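Local coordinates for glycosylation Associate Protein 2 (Streptococcus agalactiae serotype V, PDB 6OYC) that probably takes part, as a component of the Gap123 complex, in the glycosylation and accessory Sec secretion of a serine-rich surface glycoprotein, at residues L135-F146 / F170-I178. Sequence-based numbering, arbitrary orientation.
Sequences LQVSQIQIRNDF and FLLNFAYNI
Gln-141 and Asn-173 form the hydrogen-bonded pair where edge strand 140-142 joins strand 168-180, antiparallel, in one sheet of the beta-sandwich domain. Their backbones bond both ways, Gln-141 N to Asn-173 O at 2.8 Å. Ladder bonds Ala-175 N to Gln-139 O and Arg-143 N to Leu-171 O flank it. On the other side of strand 168-180, Leu-171 and Leu-172 form a classic beta bulge opposite Leu-244 of strand 238-247.

The side-chain amide planes of Gln-141 and Asn-173 are 69° apart. Asn-173 ND2 bonds to a lone pair of Gln-141 OE1 (3.0 Å) and, from above the carbonyl plane, to Phe-174 O. Both bonds limit rotation of the Asn-173 amide.

On the other face, Ile-140, Leu-172 and Phe-174 point into the sandwich. Ile-140 CG1 lies over the Phe-174 ring, 4.1 Å from its centroid. With chi1 -66°, Ile-140 CG2 lies anti to the backbone N and touches Leu-172 CD1 at 3.6 Å. Leu-254 and Leu-257 pack against Leu-172 and Phe-174. Leu-171 CD1 sits over the Phe-146 ring.

In the type I turn that follows, Arg-143 NH1 makes a salt bridge to Glu-147 and a long, weak one to Asp-145. Arg-143 NE donates to Phe-170 O at 2.7 Å, near the guanidinium plane.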
ATOM      1  N   LEU B 135      10.545 -11.711   3.698  1.00 31.23           N
ATOM      2  CA  LEU B 135      11.369 -12.882   3.975  1.00 29.86           C
ATOM      3  C   LEU B 135      10.424 -14.074   3.931  1.00 31.27           C
ATOM      4  O   LEU B 135       9.553 -14.219   4.806  1.00 29.97           O
ATOM      5  CB  LEU B 135      12.065 -12.758   5.330  1.00 29.07           C
ATOM      6  CG  LEU B 135      13.260 -11.797   5.349  1.00 31.61           C
ATOM      7  CD1 LEU B 135      12.813 -10.321   5.436  1.00 30.55           C
ATOM      8  CD2 LEU B 135      14.170 -12.113   6.497  1.00 32.70           C
ATOM      9  N   GLN B 136      10.560 -14.887   2.886  1.00 29.54           N
ATOM     10  CA  GLN B 136       9.687 -16.030   2.649  1.00 32.16           C
ATOM     11  C   GLN B 136      10.096 -17.222   3.522  1.00 34.35           C
ATOM     12  O   GLN B 136      11.252 -17.344   3.947  1.00 32.27           O
ATOM     13  CB  GLN B 136       9.721 -16.420   1.166  1.00 30.61           C
ATOM     14  CG  GLN B 136       9.280 -15.309   0.202  1.00 30.97           C
ATOM     15  CD  GLN B 136       7.767 -15.055   0.248  1.00 33.45           C
ATOM     16  OE1 GLN B 136       7.013 -15.783   0.898  1.00 36.59           O
ATOM     17  NE2 GLN B 136       7.329 -14.021  -0.442  1.00 32.73           N
ATOM     18  N   VAL B 137       9.138 -18.134   3.749  1.00 30.24           N
ATOM     19  CA  VAL B 137       9.357 -19.242   4.673  1.00 31.49           C
ATOM     20  C   VAL B 137      10.474 -20.157   4.199  1.00 34.87           C
ATOM     21  O   VAL B 137      10.972 -20.975   4.982  1.00 34.47           O
ATOM     22  CB  VAL B 137       8.061 -20.065   4.923  1.00 32.68           C
ATOM     23  CG1 VAL B 137       7.031 -19.246   5.689  1.00 34.84           C
ATOM     24  CG2 VAL B 137       7.472 -20.625   3.629  1.00 29.87           C
ATOM     25  N   SER B 138      10.890 -20.042   2.936  1.00 30.72           N
ATOM     26  CA  SER B 138      12.022 -20.843   2.486  1.00 37.22           C
ATOM     27  C   SER B 138      13.307 -20.433   3.192  1.00 38.62           C
ATOM     28  O   SER B 138      14.193 -21.270   3.381  1.00 39.47           O
ATOM     29  CB  SER B 138      12.195 -20.721   0.976  1.00 38.21           C
ATOM     30  OG  SER B 138      12.406 -19.374   0.624  1.00 46.72           O
ATOM     31  N   GLN B 139      13.429 -19.149   3.559  1.00 34.04           N
ATOM     32  CA  GLN B 139      14.526 -18.644   4.385  1.00 35.74           C
ATOM     33  C   GLN B 139      14.612 -19.292   5.759  1.00 32.71           C
ATOM     34  O   GLN B 139      15.610 -19.086   6.466  1.00 31.08           O
ATOM     35  CB  GLN B 139      14.341 -17.162   4.679  1.00 35.86           C
ATOM     36  CG  GLN B 139      14.686 -16.238   3.635  1.00 40.70           C
ATOM     37  CD  GLN B 139      15.242 -15.005   4.249  1.00 39.93           C
ATOM     38  OE1 GLN B 139      15.690 -14.999   5.436  1.00 34.18           O
ATOM     39  NE2 GLN B 139      15.255 -13.941   3.465  1.00 36.22           N
ATOM     40  N   ILE B 140      13.546 -19.937   6.210  1.00 30.71           N
ATOM     41  CA  ILE B 140      13.469 -20.385   7.592  1.00 31.20           C
ATOM     42  C   ILE B 140      14.338 -21.626   7.775  1.00 31.24           C
ATOM     43  O   ILE B 140      14.345 -22.536   6.931  1.00 30.11           O
ATOM     44  CB  ILE B 140      12.002 -20.635   7.988  1.00 29.29           C
ATOM     45  CG1 ILE B 140      11.241 -19.314   7.986  1.00 30.99           C
ATOM     46  CG2 ILE B 140      11.907 -21.314   9.358  1.00 29.51           C
ATOM     47  CD1 ILE B 140       9.796 -19.424   8.449  1.00 31.13           C
ATOM     48  N   GLN B 141      15.111 -21.642   8.854  1.00 27.60           N
ATOM     49  CA  GLN B 141      15.893 -22.812   9.253  1.00 28.91           C
ATOM     50  C   GLN B 141      15.324 -23.301  10.584  1.00 28.50           C
ATOM     51  O   GLN B 141      15.544 -22.679  11.630  1.00 32.14           O
ATOM     52  CB  GLN B 141      17.377 -22.471   9.351  1.00 27.24           C
ATOM     53  CG  GLN B 141      18.010 -22.127   8.012  1.00 30.64           C
ATOM     54  CD  GLN B 141      19.378 -21.472   8.136  1.00 29.47           C
ATOM     55  OE1 GLN B 141      19.574 -20.520   8.904  1.00 31.25           O
ATOM     56  NE2 GLN B 141      20.331 -21.980   7.379  1.00 28.72           N
ATOM     57  N   ILE B 142      14.559 -24.395  10.540  1.00 27.96           N
ATOM     58  CA  ILE B 142      13.999 -24.976  11.754  1.00 27.30           C
ATOM     59  C   ILE B 142      15.114 -25.661  12.529  1.00 28.36           C
ATOM     60  O   ILE B 142      16.092 -26.144  11.947  1.00 31.06           O
ATOM     61  CB  ILE B 142      12.867 -25.964  11.399  1.00 30.25           C
ATOM     62  CG1 ILE B 142      11.777 -25.250  10.609  1.00 28.48           C
ATOM     63  CG2 ILE B 142      12.217 -26.586  12.659  1.00 28.24           C
ATOM     64  CD1 ILE B 142      11.102 -26.175   9.620  1.00 29.82           C
ATOM     65  N   ARG B 143      15.002 -25.671  13.852  1.00 27.10           N
ATOM     66  CA  ARG B 143      16.005 -26.393  14.622  1.00 33.64           C
ATOM     67  C   ARG B 143      15.991 -27.860  14.204  1.00 32.86           C
ATOM     68  O   ARG B 143      14.924 -28.456  14.016  1.00 32.92           O
ATOM     69  CB  ARG B 143      15.769 -26.233  16.122  1.00 34.90           C
ATOM     70  CG  ARG B 143      14.687 -27.075  16.731  1.00 33.75           C
ATOM     71  CD  ARG B 143      14.862 -27.016  18.221  1.00 36.41           C
ATOM     72  NE  ARG B 143      13.588 -26.952  18.911  1.00 39.64           N
ATOM     73  CZ  ARG B 143      12.907 -28.023  19.291  1.00 41.86           C
ATOM     74  NH1 ARG B 143      13.389 -29.230  19.032  1.00 38.93           N
ATOM     75  NH2 ARG B 143      11.756 -27.884  19.932  1.00 38.96           N
ATOM     76  N   ASN B 144      17.187 -28.421  14.007  1.00 29.32           N
ATOM     77  CA  ASN B 144      17.314 -29.692  13.295  1.00 34.43           C
ATOM     78  C   ASN B 144      16.783 -30.883  14.080  1.00 33.69           C
ATOM     79  O   ASN B 144      16.506 -31.921  13.475  1.00 32.40           O
ATOM     80  CB  ASN B 144      18.769 -29.922  12.909  1.00 31.05           C
ATOM     81  CG  ASN B 144      19.221 -28.943  11.841  1.00 35.99           C
ATOM     82  OD1 ASN B 144      19.203 -27.727  12.047  1.00 34.53           O
ATOM     83  ND2 ASN B 144      19.583 -29.461  10.684  1.00 36.80           N
ATOM     84  N   ASP B 145      16.614 -30.756  15.395  1.00 33.12           N
ATOM     85  CA  ASP B 145      16.101 -31.851  16.206  1.00 37.09           C
ATOM     86  C   ASP B 145      14.612 -31.703  16.506  1.00 38.72           C
ATOM     87  O   ASP B 145      14.119 -32.332  17.449  1.00 39.89           O
ATOM     88  CB  ASP B 145      16.908 -31.986  17.506  1.00 32.72           C
ATOM     89  CG  ASP B 145      16.772 -30.781  18.419  1.00 38.34           C
ATOM     90  OD1 ASP B 145      16.443 -29.682  17.919  1.00 39.63           O
ATOM     91  OD2 ASP B 145      17.001 -30.929  19.639  1.00 38.46           O
ATOM     92  N   PHE B 146      13.888 -30.892  15.725  1.00 33.85           N
ATOM     93  CA  PHE B 146      12.456 -30.743  15.952  1.00 38.45           C
ATOM     94  C   PHE B 146      11.730 -32.060  15.702  1.00 39.22           C
ATOM     95  O   PHE B 146      11.882 -32.678  14.648  1.00 41.17           O
ATOM     96  CB  PHE B 146      11.862 -29.657  15.059  1.00 36.99           C
ATOM     97  CG  PHE B 146      10.379 -29.471  15.259  1.00 35.69           C
ATOM     98  CD1 PHE B 146       9.867 -29.214  16.524  1.00 36.03           C
ATOM     99  CD2 PHE B 146       9.497 -29.585  14.197  1.00 35.47           C
ATOM    100  CE1 PHE B 146       8.507 -29.054  16.719  1.00 33.86           C
ATOM    101  CE2 PHE B 146       8.134 -29.424  14.385  1.00 34.56           C
ATOM    102  CZ  PHE B 146       7.636 -29.159  15.647  1.00 32.89           C
ATOM    103  N   PHE B 170      13.750 -22.412  21.644  1.00 27.29           N
ATOM    104  CA  PHE B 170      14.144 -22.076  20.284  1.00 30.04           C
ATOM    105  C   PHE B 170      13.502 -23.042  19.304  1.00 30.16           C
ATOM    106  O   PHE B 170      13.586 -24.260  19.466  1.00 34.16           O
ATOM    107  CB  PHE B 170      15.668 -22.104  20.134  1.00 29.16           C
ATOM    108  CG  PHE B 170      16.138 -21.874  18.720  1.00 30.75           C
ATOM    109  CD1 PHE B 170      15.964 -20.637  18.110  1.00 27.81           C
ATOM    110  CD2 PHE B 170      16.745 -22.896  17.995  1.00 30.94           C
ATOM    111  CE1 PHE B 170      16.401 -20.406  16.806  1.00 26.67           C
ATOM    112  CE2 PHE B 170      17.192 -22.677  16.687  1.00 28.49           C
ATOM    113  CZ  PHE B 170      17.010 -21.425  16.094  1.00 30.52           C
ATOM    114  N   LEU B 171      12.826 -22.494  18.305  1.00 27.44           N
ATOM    115  CA  LEU B 171      12.189 -23.318  17.291  1.00 29.83           C
ATOM    116  C   LEU B 171      12.817 -23.158  15.914  1.00 32.09           C
ATOM    117  O   LEU B 171      13.042 -24.162  15.225  1.00 34.00           O
ATOM    118  CB  LEU B 171      10.693 -23.000  17.208  1.00 30.98           C
ATOM    119  CG  LEU B 171       9.977 -23.756  16.082  1.00 32.06           C
ATOM    120  CD1 LEU B 171      10.092 -25.273  16.275  1.00 25.51           C
ATOM    121  CD2 LEU B 171       8.537 -23.325  15.996  1.00 34.92           C
ATOM    122  N   LEU B 172      13.118 -21.921  15.496  1.00 29.13           N
ATOM    123  CA  LEU B 172      13.615 -21.656  14.150  1.00 28.54           C
ATOM    124  C   LEU B 172      14.252 -20.274  14.093  1.00 27.55           C
ATOM    125  O   LEU B 172      13.949 -19.392  14.897  1.00 28.21           O
ATOM    126  CB  LEU B 172      12.490 -21.754  13.112  1.00 26.03           C
ATOM    127  CG  LEU B 172      11.334 -20.752  13.254  1.00 26.77           C
ATOM    128  CD1 LEU B 172      11.595 -19.488  12.436  1.00 26.78           C
ATOM    129  CD2 LEU B 172      10.030 -21.410  12.815  1.00 26.56           C
ATOM    130  N   ASN B 173      15.102 -20.074  13.097  1.00 26.01           N
ATOM    131  CA  ASN B 173      15.611 -18.746  12.808  1.00 23.59           C
ATOM    132  C   ASN B 173      15.431 -18.447  11.329  1.00 27.94           C
ATOM    133  O   ASN B 173      15.163 -19.338  10.515  1.00 26.04           O
ATOM    134  CB  ASN B 173      17.081 -18.604  13.193  1.00 27.92           C
ATOM    135  CG  ASN B 173      17.984 -19.525  12.387  1.00 28.35           C
ATOM    136  OD1 ASN B 173      18.200 -20.684  12.760  1.00 28.41           O
ATOM    137  ND2 ASN B 173      18.484 -19.026  11.258  1.00 27.66           N
ATOM    138  N   PHE B 174      15.547 -17.160  10.995  1.00 27.02           N
ATOM    139  CA  PHE B 174      15.676 -16.740   9.610  1.00 28.19           C
ATOM    140  C   PHE B 174      17.160 -16.704   9.277  1.00 29.03           C
ATOM    141  O   PHE B 174      17.962 -16.197  10.070  1.00 27.54           O
ATOM    142  CB  PHE B 174      15.020 -15.374   9.380  1.00 30.32           C
ATOM    143  CG  PHE B 174      13.523 -15.446   9.326  1.00 30.68           C
ATOM    144  CD1 PHE B 174      12.772 -15.500  10.497  1.00 29.13           C
ATOM    145  CD2 PHE B 174      12.865 -15.510   8.108  1.00 28.88           C
ATOM    146  CE1 PHE B 174      11.374 -15.600  10.451  1.00 31.56           C
ATOM    147  CE2 PHE B 174      11.473 -15.596   8.048  1.00 29.33           C
ATOM    148  CZ  PHE B 174      10.724 -15.646   9.226  1.00 25.43           C
ATOM    149  N   ALA B 175      17.518 -17.269   8.117  1.00 26.95           N
ATOM    150  CA  ALA B 175      18.925 -17.356   7.729  1.00 31.19           C
ATOM    151  C   ALA B 175      19.533 -15.995   7.393  1.00 31.28           C
ATOM    152  O   ALA B 175      20.733 -15.779   7.636  1.00 30.62           O
ATOM    153  CB  ALA B 175      19.082 -18.293   6.531  1.00 28.65           C
ATOM    154  N   TYR B 176      18.750 -15.073   6.840  1.00 26.89           N
ATOM    155  CA  TYR B 176      19.312 -13.824   6.337  1.00 30.30           C
ATOM    156  C   TYR B 176      19.029 -12.651   7.266  1.00 28.91           C
ATOM    157  O   TYR B 176      18.158 -12.702   8.136  1.00 29.30           O
ATOM    158  CB  TYR B 176      18.784 -13.518   4.934  1.00 29.16           C
ATOM    159  CG  TYR B 176      19.357 -14.476   3.935  1.00 31.17           C
ATOM    160  CD1 TYR B 176      20.621 -14.270   3.401  1.00 28.37           C
ATOM    161  CD2 TYR B 176      18.655 -15.620   3.557  1.00 33.80           C
ATOM    162  CE1 TYR B 176      21.161 -15.160   2.493  1.00 32.32           C
ATOM    163  CE2 TYR B 176      19.191 -16.513   2.651  1.00 33.55           C
ATOM    164  CZ  TYR B 176      20.446 -16.286   2.125  1.00 31.90           C
ATOM    165  OH  TYR B 176      20.984 -17.191   1.224  1.00 31.03           O
ATOM    166  N   ASN B 177      19.777 -11.577   7.059  1.00 27.90           N
ATOM    167  CA  ASN B 177      19.628 -10.385   7.875  1.00 27.64           C
ATOM    168  C   ASN B 177      18.798  -9.340   7.149  1.00 32.28           C
ATOM    169  O   ASN B 177      18.769  -9.279   5.915  1.00 31.94           O
ATOM    170  CB  ASN B 177      20.994  -9.818   8.251  1.00 26.93           C
ATOM    171  CG  ASN B 177      21.826 -10.825   9.038  1.00 29.66           C
ATOM    172  OD1 ASN B 177      22.878 -11.281   8.579  1.00 29.63           O
ATOM    173  ND2 ASN B 177      21.334 -11.203  10.216  1.00 27.10           N
ATOM    174  N   ILE B 178      18.128  -8.511   7.935  1.00 31.73           N
ATOM    175  CA  ILE B 178      17.234  -7.469   7.449  1.00 27.03           C
ATOM    176  C   ILE B 178      17.929  -6.130   7.647  1.00 30.89           C
ATOM    177  O   ILE B 178      18.247  -5.776   8.791  1.00 31.32           O
ATOM    178  CB  ILE B 178      15.898  -7.496   8.193  1.00 29.98           C
ATOM    179  CG1 ILE B 178      15.250  -8.868   8.060  1.00 31.69           C
ATOM    180  CG2 ILE B 178      14.979  -6.429   7.651  1.00 30.54           C
ATOM    181  CD1 ILE B 178      13.980  -9.005   8.861  1.00 30.87           C
TER